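Local coordinates for probable outer membrane protein (Pseudomonas aeruginosa, PDB 3DWO), which probably takes up long-chain fatty acids or other hydrophobic compounds across the outer membrane as a FadL-type beta-barrel channel, at residues N68-G73 against G132-V137; G84-G89 against T125-W130. All coordinates share one frame; numbering follows the deposited sequence.

In the fold
Both contacts join the same two loops at one end of the antiparallel FadL-type barrel: the long connection between strands 44-63 and 93-105, and the shorter one between strands 110-125 and 138-153. The order along the chain is 68-73, 84-89, 125-130, 132-137, so interaction 2 lies within the span bracketed by interaction 1. Their centres are about 8 Å apart. A backbone bond from Trp126 N to Val137 O ties the second loop to itself, and Asn129 ND2 joins the two contacts by bonding both Gly84 O and Gly72 O. The longer loop therefore meets the same short loop at two adjoining places, probably on the extracellular side, as in FadL.

Interaction 1 of 2, residues N68-G73 against G132-V137; sequences NPMTGG and GRDFAV
The guanidinium of Arg133 is the flat group at the centre, with the methyl CE of Met70 over one face, Gly72 O over the opposite face and Thr71 O at its edge. The edge contact carries the bonding. Both terminal nitrogens point end-on at the single carbonyl oxygen, which lies almost in the guanidinium plane. From Arg133 NH2 to Thr71 O the distance is 2.6 Å and the bond fairly straight (156°), although this donor stands above the carbonyl plane. Arg133 NH1 reaches Thr71 O at 3.0 Å, more bent but within the carbonyl plane. CG of Arg133 takes the crowded position between backbone N and carbonyl carbon (chi1 63°), and the chain then runs extended to NE, carrying the charge across the gap between two backbones that stay about 8 Å or more apart at their CA atoms. NH1 also donates to Trp130 O, which helps fix the rotation of the group.

Met70 bends back at chi2 and chi3, so that its CE comes 4.0 Å from Arg133 NH2 and 3.6 Å from Asp134 OD2. The other carboxylate oxygen of Asp134, OD1, is held by Asn176 ND2. Within 68-73, Thr71 OG1 accepts from Gly73 N at 3.2 Å, closing an ST turn that shapes the peptide presenting the carbonyl. Here a buried arginine, gripping one backbone carbonyl with both terminal nitrogens, joins two irregular interstrand loops, side chain to main chain, at one end of a FadL-family barrel.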
loop_
_atom_site.group_PDB
_atom_site.type_symbol
_atom_site.label_atom_id
_atom_site.label_comp_id
_atom_site.label_asym_id
_atom_site.label_seq_id
_atom_site.Cartn_x
_atom_site.Cartn_y
_atom_site.Cartn_z
ATOM N N ASN A 68 -10.143 -31.899 0.083
ATOM C CA ASN A 68 -11.577 -31.762 0.286
ATOM C C ASN A 68 -11.998 -30.305 0.216
ATOM O O ASN A 68 -11.249 -29.409 0.602
ATOM C CB ASN A 68 -12.000 -32.311 1.656
ATOM C CG ASN A 68 -11.663 -33.782 1.832
ATOM O OD1 ASN A 68 -11.934 -34.603 0.957
ATOM N ND2 ASN A 68 -11.077 -34.120 2.977
ATOM N N PRO A 69 -13.199 -30.043 -0.305
ATOM C CA PRO A 69 -13.633 -28.647 -0.364
ATOM C C PRO A 69 -13.665 -28.159 1.088
ATOM O O PRO A 69 -14.012 -28.921 2.001
ATOM C CB PRO A 69 -15.037 -28.749 -0.960
ATOM C CG PRO A 69 -14.935 -29.960 -1.853
ATOM C CD PRO A 69 -14.154 -30.930 -0.999
ATOM N N MET A 70 -13.279 -26.912 1.314
ATOM C CA MET A 70 -13.297 -26.379 2.667
ATOM C C MET A 70 -14.742 -26.267 3.129
ATOM O O MET A 70 -15.645 -26.087 2.314
ATOM C CB MET A 70 -12.659 -24.990 2.701
ATOM C CG MET A 70 -11.139 -24.975 2.625
ATOM S SD MET A 70 -10.421 -25.723 4.087
ATOM C CE MET A 70 -11.034 -24.609 5.371
ATOM N N THR A 71 -14.949 -26.381 4.437
ATOM C CA THR A 71 -16.270 -26.250 5.040
ATOM C C THR A 71 -16.177 -25.090 6.038
ATOM O O THR A 71 -15.125 -24.462 6.170
ATOM C CB THR A 71 -16.677 -27.524 5.817
ATOM O OG1 THR A 71 -15.852 -27.646 6.981
ATOM C CG2 THR A 71 -16.507 -28.768 4.940
ATOM N N GLY A 72 -17.268 -24.813 6.743
ATOM C CA GLY A 72 -17.262 -23.732 7.712
ATOM C C GLY A 72 -16.865 -24.189 9.102
ATOM O O GLY A 72 -16.908 -23.410 10.053
ATOM N N GLY A 73 -16.483 -25.457 9.221
ATOM C CA GLY A 73 -16.081 -25.998 10.507
ATOM C C GLY A 73 -17.220 -26.108 11.504
ATOM O O GLY A 73 -18.366 -26.380 11.131
ATOM N N GLY A 132 -11.733 -19.139 2.514
ATOM C CA GLY A 132 -10.309 -18.858 2.468
ATOM C C GLY A 132 -9.757 -18.372 3.800
ATOM O O GLY A 132 -8.674 -17.789 3.839
ATOM N N ARG A 133 -10.474 -18.623 4.894
ATOM C CA ARG A 133 -10.033 -18.160 6.215
ATOM C C ARG A 133 -8.663 -18.675 6.666
ATOM O O ARG A 133 -8.009 -18.036 7.501
ATOM C CB ARG A 133 -11.093 -18.483 7.285
ATOM C CG ARG A 133 -11.381 -19.964 7.499
ATOM C CD ARG A 133 -12.498 -20.154 8.521
ATOM N NE ARG A 133 -12.843 -21.561 8.737
ATOM C CZ ARG A 133 -13.480 -22.321 7.849
ATOM N NH1 ARG A 133 -13.848 -21.814 6.679
ATOM N NH2 ARG A 133 -13.740 -23.591 8.130
ATOM N N ASP A 134 -8.221 -19.814 6.134
ATOM C CA ASP A 134 -6.906 -20.345 6.512
ATOM C C ASP A 134 -5.783 -19.518 5.881
ATOM O O ASP A 134 -4.617 -19.692 6.217
ATOM C CB ASP A 134 -6.724 -21.804 6.064
ATOM C CG ASP A 134 -7.568 -22.796 6.869
ATOM O OD1 ASP A 134 -8.162 -22.415 7.902
ATOM O OD2 ASP A 134 -7.627 -23.980 6.455
ATOM N N PHE A 135 -6.138 -18.629 4.960
ATOM C CA PHE A 135 -5.151 -17.794 4.281
ATOM C C PHE A 135 -5.223 -16.340 4.701
ATOM O O PHE A 135 -4.202 -15.647 4.720
ATOM C CB PHE A 135 -5.332 -17.868 2.761
ATOM C CG PHE A 135 -5.082 -19.234 2.187
ATOM C CD1 PHE A 135 -6.065 -20.213 2.233
ATOM C CD2 PHE A 135 -3.850 -19.545 1.621
ATOM C CE1 PHE A 135 -5.826 -21.492 1.722
ATOM C CE2 PHE A 135 -3.599 -20.816 1.107
ATOM C CZ PHE A 135 -4.593 -21.791 1.159
ATOM N N ALA A 136 -6.424 -15.873 5.029
ATOM C CA ALA A 136 -6.587 -14.491 5.441
ATOM C C ALA A 136 -7.989 -14.156 5.904
ATOM O O ALA A 136 -8.983 -14.708 5.415
ATOM C CB ALA A 136 -6.209 -13.560 4.298
ATOM N N VAL A 137 -8.053 -13.252 6.872
ATOM C CA VAL A 137 -9.318 -12.755 7.377
ATOM C C VAL A 137 -9.175 -11.243 7.225
ATOM O O VAL A 137 -9.697 -10.661 6.276
ATOM C CB VAL A 137 -9.557 -13.143 8.855
ATOM C CG1 VAL A 137 -10.870 -12.529 9.349
ATOM C CG2 VAL A 137 -9.629 -14.663 8.986
#

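Interaction 2 of 2, residues G84-G89 against T125-W130; sequences GTNDGG and TWDPNW
Four hydrogen bonds cross between 84-89 and 125-130, one of them purely backbone: Asp127 N donates to Gly88 O at 3.1 Å, nearly straight at 169°. In two others a side chain meets a carbonyl. Thr85 OG1, anti to its backbone N, approaches Asn129 O along a lone pair at 2.9 Å, while Asn129 ND2 reaches Gly84 O at 3.0 Å from above that carbonyl plane. The fourth links side chains, Asn86 ND2 coming over the carboxylate plane of Asp127 to OD1 at 3.1 Å, with amide and carboxylate planes 88° apart.

Asx turns organise both irregular loops of this outer-membrane barrel. Asn86 OD1 accepts from Gly88 N at 2.7 Å, and Asp87 OD2 from Gly89 N. In the facing loop Asp127 OD1 takes Asn129 N besides the Asn86 amide, within a type I beta turn running from Asp127 to Trp130.

Van der Waals packing centres on Gly88. Its lack of a side chain lets its CA sit 3.6 Å from Trp130 CE3 and, at the edge of the other indole, 3.8 Å from Trp126 CE3; its positive phi (96°) separately favours glycine. Within 125-130, Trp130 CH2 lies over the centre of the Trp126 ring, while Trp126 CB covers one face of the Trp130 ring toward its rim. The ring N-H of Trp126 goes to Pro371 O, that of Trp130 to Ala136 O.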
loop_
_atom_site.group_PDB
_atom_site.type_symbol
_atom_site.label_atom_id
_atom_site.label_comp_id
_atom_site.label_asym_id
_atom_site.label_seq_id
_atom_site.Cartn_x
_atom_site.Cartn_y
_atom_site.Cartn_z
ATOM N N GLY A 84 -21.730 -23.089 8.117
ATOM C CA GLY A 84 -21.567 -23.074 6.676
ATOM C C GLY A 84 -20.446 -22.096 6.372
ATOM O O GLY A 84 -20.021 -21.340 7.249
ATOM N N THR A 85 -19.943 -22.105 5.146
ATOM C CA THR A 85 -18.883 -21.175 4.801
ATOM C C THR A 85 -19.406 -20.250 3.710
ATOM O O THR A 85 -20.586 -20.292 3.392
ATOM C CB THR A 85 -17.598 -21.922 4.349
ATOM O OG1 THR A 85 -16.546 -20.969 4.153
ATOM C CG2 THR A 85 -17.840 -22.699 3.059
ATOM N N ASN A 86 -18.546 -19.420 3.135
ATOM C CA ASN A 86 -18.988 -18.477 2.114
ATOM C C ASN A 86 -17.815 -17.951 1.290
ATOM O O ASN A 86 -16.661 -18.318 1.530
ATOM C CB ASN A 86 -19.710 -17.309 2.793
ATOM C CG ASN A 86 -18.808 -16.568 3.775
ATOM O OD1 ASN A 86 -17.851 -15.919 3.373
ATOM N ND2 ASN A 86 -19.105 -16.680 5.062
ATOM N N ASP A 87 -18.117 -17.070 0.338
ATOM C CA ASP A 87 -17.107 -16.503 -0.555
ATOM C C ASP A 87 -16.303 -15.319 -0.022
ATOM O O ASP A 87 -15.543 -14.702 -0.763
ATOM C CB ASP A 87 -17.762 -16.100 -1.879
ATOM C CG ASP A 87 -18.700 -14.901 -1.738
ATOM O OD1 ASP A 87 -19.309 -14.512 -2.757
ATOM O OD2 ASP A 87 -18.825 -14.341 -0.625
ATOM N N GLY A 88 -16.480 -14.985 1.251
ATOM C CA GLY A 88 -15.734 -13.877 1.810
ATOM C C GLY A 88 -16.480 -12.558 1.824
ATOM O O GLY A 88 -16.157 -11.680 2.616
ATOM N N GLY A 89 -17.478 -12.418 0.958
ATOM C CA GLY A 89 -18.246 -11.185 0.906
ATOM C C GLY A 89 -17.433 -10.051 0.309
ATOM O O GLY A 89 -16.432 -10.281 -0.373
ATOM N N THR A 125 -10.837 -7.109 4.396
ATOM C CA THR A 125 -11.453 -7.818 5.508
ATOM C C THR A 125 -12.470 -8.826 4.990
ATOM O O THR A 125 -13.554 -8.458 4.541
ATOM C CB THR A 125 -12.148 -6.832 6.490
ATOM O OG1 THR A 125 -13.156 -6.078 5.802
ATOM C CG2 THR A 125 -11.135 -5.870 7.081
ATOM N N TRP A 126 -12.111 -10.103 5.046
ATOM C CA TRP A 126 -12.999 -11.157 4.574
ATOM C C TRP A 126 -13.820 -11.684 5.738
ATOM O O TRP A 126 -13.367 -11.667 6.886
ATOM C CB TRP A 126 -12.196 -12.311 3.969
ATOM C CG TRP A 126 -11.234 -11.881 2.899
ATOM C CD1 TRP A 126 -9.927 -11.504 3.064
ATOM C CD2 TRP A 126 -11.523 -11.731 1.504
ATOM N NE1 TRP A 126 -9.386 -11.128 1.851
ATOM C CE2 TRP A 126 -10.346 -11.257 0.880
ATOM C CE3 TRP A 126 -12.666 -11.950 0.721
ATOM C CZ2 TRP A 126 -10.280 -10.996 -0.496
ATOM C CZ3 TRP A 126 -12.601 -11.688 -0.653
ATOM C CH2 TRP A 126 -11.414 -11.215 -1.245
ATOM N N ASP A 127 -15.030 -12.145 5.443
ATOM C CA ASP A 127 -15.891 -12.697 6.475
ATOM C C ASP A 127 -15.055 -13.759 7.194
ATOM O O ASP A 127 -14.451 -14.612 6.554
ATOM C CB ASP A 127 -17.136 -13.316 5.838
ATOM C CG ASP A 127 -18.085 -13.888 6.864
ATOM O OD1 ASP A 127 -17.855 -15.024 7.339
ATOM O OD2 ASP A 127 -19.061 -13.187 7.208
ATOM N N PRO A 128 -15.012 -13.714 8.532
ATOM C CA PRO A 128 -14.253 -14.640 9.387
ATOM C C PRO A 128 -14.417 -16.126 9.120
ATOM O O PRO A 128 -13.496 -16.904 9.338
ATOM C CB PRO A 128 -14.713 -14.266 10.794
ATOM C CG PRO A 128 -15.022 -12.809 10.660
ATOM C CD PRO A 128 -15.782 -12.770 9.361
ATOM N N ASN A 129 -15.591 -16.531 8.653
ATOM C CA ASN A 129 -15.806 -17.940 8.399
ATOM C C ASN A 129 -15.806 -18.306 6.920
ATOM O O ASN A 129 -16.312 -19.365 6.548
ATOM C CB ASN A 129 -17.113 -18.395 9.051
ATOM C CG ASN A 129 -17.008 -19.790 9.626
ATOM O OD1 ASN A 129 -16.144 -20.061 10.473
ATOM N ND2 ASN A 129 -17.870 -20.693 9.164
ATOM N N TRP A 130 -15.222 -17.450 6.081
ATOM C CA TRP A 130 -15.191 -17.728 4.650
ATOM C C TRP A 130 -14.251 -18.887 4.305
ATOM O O TRP A 130 -13.387 -19.261 5.095
ATOM C CB TRP A 130 -14.832 -16.461 3.845
ATOM C CG TRP A 130 -13.369 -16.118 3.734
ATOM C CD1 TRP A 130 -12.502 -15.831 4.758
ATOM C CD2 TRP A 130 -12.620 -15.958 2.523
ATOM N NE1 TRP A 130 -11.269 -15.498 4.255
ATOM C CE2 TRP A 130 -11.312 -15.568 2.886
ATOM C CE3 TRP A 130 -12.930 -16.105 1.163
ATOM C CZ2 TRP A 130 -10.310 -15.322 1.937
ATOM C CZ3 TRP A 130 -11.933 -15.862 0.219
ATOM C CH2 TRP A 130 -10.637 -15.474 0.613
#